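Local coordinates for MmcR (Streptomyces lavendulae, PDB 3GWZ), which transfers the methyl group of S-adenosyl-L-methionine to the hydroxyl on the quinone ring of demethylated mitomycins A and B, working as a homodimer, at residues 142-156 against 321-333. Numbering follows the deposited sequence.
Sequences AWEQLTHSVRTGEAS and VDLLLLVLVGGAE
Val327 projects between Ala142, Trp143, Leu146 and Ser156, its two methyls serving different neighbours. CG2 stands over one face of the Trp143 indole, 3.9 Å from the centroid of the six-membered ring and 9° off its normal, a CH-pi contact, and also meets Leu146 CD1 at 3.6 Å. CG1, anti to the backbone N (chi1 162°), presses on Ala142 CB at 3.3 Å, tighter than usual for two carbons. The rest of the indole rests on the preceding turn of the helix: Leu323 CD2 lies in the ring plane at the edge, 3.7 Å from CZ3, while Leu324 crosses the indole at about a right angle, CD1 3.8 Å from CZ2. One turn after Leu323, Leu326 lays CG against Ser149 CB (3.6 Å) and points CD1 at the Gly153 carbonyl. Helix 146-152 and the 321-329 part of helix 316-329 run nearly perpendicular, these segment axes 9.6 Å apart at closest approach. Beyond Gly153 the chain turns back across the helix end, where Ala155 CA offers a CA-H...O contact to Leu326 O at 3.2 Å and Ser156 N gives a weak, bent hydrogen bond to Val327 O. Ser149 OG donates to Glu154 O in the carbonyl plane, and Ser156 OG to Ala142 O from above that carbonyl's own plane. One water bridges the carbonyl oxygens of Gly153 and Gly330, both with positive phi; a second reaches both but cannot serve every acceptor around it. This is helix packing within the methyltransferase domain of a COMT-type enzyme, on its dimer-facing side: Thr87 of the second subunit packs on Leu326. Glu333, shortly past the helix, hydrogen-bonds His279, the inferred proton acceptor, and substrate-binding Asn308. Buried apolar packing thus joins the helices, whereas close backbone contacts and water, more than strong direct hydrogen bonds, hold the loop to the helix end.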
# COMPACT_ATOMS: atom_id res chain seq x y z
N ALA A 142 18.16 25.07 -0.84
CA ALA A 142 19.50 25.06 -0.27
C ALA A 142 20.53 24.89 -1.39
O ALA A 142 21.60 25.50 -1.36
CB ALA A 142 19.63 23.95 0.79
N TRP A 143 20.18 24.07 -2.39
CA TRP A 143 21.06 23.86 -3.55
C TRP A 143 21.15 25.09 -4.44
O TRP A 143 22.17 25.33 -5.10
CB TRP A 143 20.60 22.63 -4.36
CG TRP A 143 20.92 21.38 -3.61
CD1 TRP A 143 20.09 20.67 -2.79
CD2 TRP A 143 22.19 20.74 -3.55
NE1 TRP A 143 20.77 19.61 -2.24
CE2 TRP A 143 22.06 19.62 -2.70
CE3 TRP A 143 23.43 20.99 -4.16
CZ2 TRP A 143 23.12 18.76 -2.43
CZ3 TRP A 143 24.49 20.13 -3.89
CH2 TRP A 143 24.33 19.02 -3.03
N GLU A 144 20.08 25.88 -4.47
CA GLU A 144 20.09 27.15 -5.19
C GLU A 144 21.30 27.97 -4.76
O GLU A 144 21.94 28.63 -5.58
CB GLU A 144 18.81 27.92 -4.88
CG GLU A 144 18.66 29.26 -5.61
CD GLU A 144 17.58 30.11 -5.00
OE1 GLU A 144 16.39 29.75 -5.13
OE2 GLU A 144 17.92 31.13 -4.36
N GLN A 145 21.63 27.90 -3.47
CA GLN A 145 22.67 28.73 -2.88
C GLN A 145 23.96 27.95 -2.62
O GLN A 145 24.72 28.28 -1.70
CB GLN A 145 22.15 29.38 -1.59
CG GLN A 145 21.00 30.36 -1.84
CD GLN A 145 21.48 31.60 -2.55
OE1 GLN A 145 22.56 32.10 -2.24
NE2 GLN A 145 20.70 32.10 -3.51
N LEU A 146 24.21 26.92 -3.42
CA LEU A 146 25.45 26.15 -3.32
C LEU A 146 26.69 27.04 -3.38
O LEU A 146 27.66 26.80 -2.68
CB LEU A 146 25.53 25.07 -4.41
CG LEU A 146 26.80 24.20 -4.43
CD1 LEU A 146 26.99 23.47 -3.07
CD2 LEU A 146 26.72 23.18 -5.55
N THR A 147 26.66 28.06 -4.24
CA THR A 147 27.80 28.97 -4.31
C THR A 147 28.18 29.52 -2.93
O THR A 147 29.36 29.58 -2.58
CB THR A 147 27.56 30.10 -5.31
OG1 THR A 147 27.46 29.53 -6.61
CG2 THR A 147 28.71 31.10 -5.28
N HIS A 148 27.17 29.88 -2.13
CA HIS A 148 27.42 30.39 -0.78
C HIS A 148 28.25 29.39 0.03
O HIS A 148 29.23 29.77 0.68
CB HIS A 148 26.12 30.77 -0.03
CG HIS A 148 26.36 31.20 1.39
ND1 HIS A 148 26.56 32.52 1.75
CD2 HIS A 148 26.46 30.49 2.53
CE1 HIS A 148 26.75 32.60 3.05
NE2 HIS A 148 26.71 31.38 3.55
N SER A 149 27.87 28.12 -0.01
CA SER A 149 28.60 27.09 0.73
C SER A 149 30.01 26.93 0.20
O SER A 149 30.95 26.75 0.98
CB SER A 149 27.88 25.73 0.68
OG SER A 149 26.69 25.77 1.44
N VAL A 150 30.18 27.02 -1.12
CA VAL A 150 31.51 26.85 -1.69
C VAL A 150 32.42 28.03 -1.31
O VAL A 150 33.63 27.87 -1.19
CB VAL A 150 31.45 26.57 -3.21
CG1 VAL A 150 32.86 26.51 -3.82
CG2 VAL A 150 30.71 25.23 -3.46
N ARG A 151 31.83 29.20 -1.07
CA ARG A 151 32.60 30.36 -0.61
C ARG A 151 32.91 30.37 0.90
O ARG A 151 33.77 31.13 1.34
CB ARG A 151 31.88 31.67 -0.97
CG ARG A 151 31.76 31.92 -2.47
CD ARG A 151 31.38 33.39 -2.73
NE ARG A 151 31.10 33.68 -4.14
CZ ARG A 151 32.02 33.91 -5.06
NH1 ARG A 151 33.31 33.85 -4.75
NH2 ARG A 151 31.66 34.19 -6.31
N THR A 152 32.21 29.56 1.68
CA THR A 152 32.29 29.67 3.15
C THR A 152 32.64 28.38 3.92
O THR A 152 33.13 28.45 5.04
CB THR A 152 30.95 30.18 3.77
OG1 THR A 152 29.89 29.25 3.48
CG2 THR A 152 30.57 31.55 3.25
N GLY A 153 32.37 27.22 3.33
CA GLY A 153 32.45 25.96 4.06
C GLY A 153 31.28 25.77 5.01
O GLY A 153 31.27 24.85 5.83
N GLU A 154 30.27 26.65 4.92
CA GLU A 154 29.12 26.58 5.81
C GLU A 154 27.83 26.22 5.06
O GLU A 154 27.79 26.29 3.84
CB GLU A 154 28.92 27.91 6.55
CG GLU A 154 30.10 28.29 7.46
CD GLU A 154 29.80 29.47 8.39
OE1 GLU A 154 28.63 29.91 8.48
OE2 GLU A 154 30.74 29.97 9.03
N ALA A 155 26.80 25.84 5.81
CA ALA A 155 25.50 25.52 5.23
C ALA A 155 24.93 26.67 4.39
O ALA A 155 25.03 27.83 4.79
CB ALA A 155 24.50 25.14 6.32
N SER A 156 24.33 26.34 3.25
CA SER A 156 23.62 27.34 2.46
C SER A 156 22.16 27.38 2.90
O SER A 156 21.43 28.30 2.56
CB SER A 156 23.72 27.02 0.97
OG SER A 156 23.16 25.75 0.67
N VAL A 321 26.98 12.69 -1.17
CA VAL A 321 26.42 12.82 0.18
C VAL A 321 27.24 13.82 0.99
O VAL A 321 26.69 14.58 1.78
CB VAL A 321 26.33 11.46 0.90
CG1 VAL A 321 25.95 11.67 2.37
CG2 VAL A 321 25.30 10.59 0.20
N ASP A 322 28.55 13.83 0.79
CA ASP A 322 29.41 14.81 1.44
C ASP A 322 28.98 16.24 1.09
O ASP A 322 28.97 17.13 1.94
CB ASP A 322 30.87 14.61 1.02
CG ASP A 322 31.78 15.71 1.55
OD1 ASP A 322 32.17 15.64 2.74
OD2 ASP A 322 32.11 16.64 0.77
N LEU A 323 28.66 16.46 -0.18
CA LEU A 323 28.22 17.78 -0.65
C LEU A 323 26.84 18.14 -0.08
O LEU A 323 26.59 19.29 0.24
CB LEU A 323 28.20 17.85 -2.19
CG LEU A 323 28.24 19.27 -2.77
CD1 LEU A 323 29.53 19.98 -2.35
CD2 LEU A 323 28.10 19.23 -4.28
N LEU A 324 25.94 17.16 0.03
CA LEU A 324 24.65 17.38 0.69
C LEU A 324 24.84 17.82 2.17
O LEU A 324 24.14 18.73 2.65
CB LEU A 324 23.77 16.11 0.63
CG LEU A 324 22.38 16.21 1.29
CD1 LEU A 324 21.46 17.19 0.56
CD2 LEU A 324 21.68 14.84 1.42
N LEU A 325 25.78 17.19 2.87
CA LEU A 325 26.04 17.59 4.26
C LEU A 325 26.46 19.05 4.32
O LEU A 325 26.03 19.80 5.21
CB LEU A 325 27.14 16.72 4.87
CG LEU A 325 26.79 15.25 5.12
CD1 LEU A 325 28.06 14.46 5.46
CD2 LEU A 325 25.78 15.14 6.24
N LEU A 326 27.30 19.45 3.38
CA LEU A 326 27.77 20.83 3.32
C LEU A 326 26.59 21.78 3.19
O LEU A 326 26.44 22.74 3.96
CB LEU A 326 28.71 21.00 2.12
CG LEU A 326 29.01 22.44 1.69
CD1 LEU A 326 29.87 23.13 2.73
CD2 LEU A 326 29.70 22.46 0.33
N VAL A 327 25.74 21.50 2.22
CA VAL A 327 24.60 22.35 1.93
C VAL A 327 23.60 22.45 3.09
O VAL A 327 23.16 23.54 3.45
CB VAL A 327 23.93 21.86 0.63
CG1 VAL A 327 22.52 22.39 0.49
CG2 VAL A 327 24.79 22.26 -0.55
N LEU A 328 23.25 21.32 3.69
CA LEU A 328 22.19 21.30 4.68
C LEU A 328 22.63 21.82 6.05
O LEU A 328 21.95 22.63 6.66
CB LEU A 328 21.61 19.89 4.85
CG LEU A 328 20.88 19.30 3.64
CD1 LEU A 328 20.32 17.93 3.99
CD2 LEU A 328 19.76 20.23 3.19
N VAL A 329 23.76 21.32 6.53
CA VAL A 329 24.19 21.61 7.90
C VAL A 329 25.66 22.01 8.02
O VAL A 329 26.19 22.12 9.13
CB VAL A 329 23.92 20.40 8.85
CG1 VAL A 329 22.42 20.13 8.96
CG2 VAL A 329 24.67 19.16 8.37
N GLY A 330 26.31 22.25 6.89
CA GLY A 330 27.72 22.60 6.90
C GLY A 330 28.62 21.48 7.39
O GLY A 330 29.72 21.72 7.89
N GLY A 331 28.15 20.24 7.25
CA GLY A 331 28.94 19.09 7.62
C GLY A 331 29.91 18.64 6.55
O GLY A 331 30.10 19.32 5.55
N ALA A 332 30.51 17.47 6.76
CA ALA A 332 31.52 16.93 5.87
C ALA A 332 31.85 15.51 6.32
O ALA A 332 31.86 15.22 7.51
CB ALA A 332 32.79 17.78 5.91
N GLU A 333 32.13 14.64 5.36
CA GLU A 333 32.63 13.31 5.66
C GLU A 333 34.11 13.43 5.97
O GLU A 333 34.78 14.35 5.47
CB GLU A 333 32.41 12.35 4.48
CG GLU A 333 30.98 12.30 3.96
CD GLU A 333 30.01 11.58 4.89
OE1 GLU A 333 30.33 11.41 6.09
OE2 GLU A 333 28.92 11.18 4.42
O HOH W 1 31.85 21.87 5.69
O HOH W 2 30.93 24.08 8.51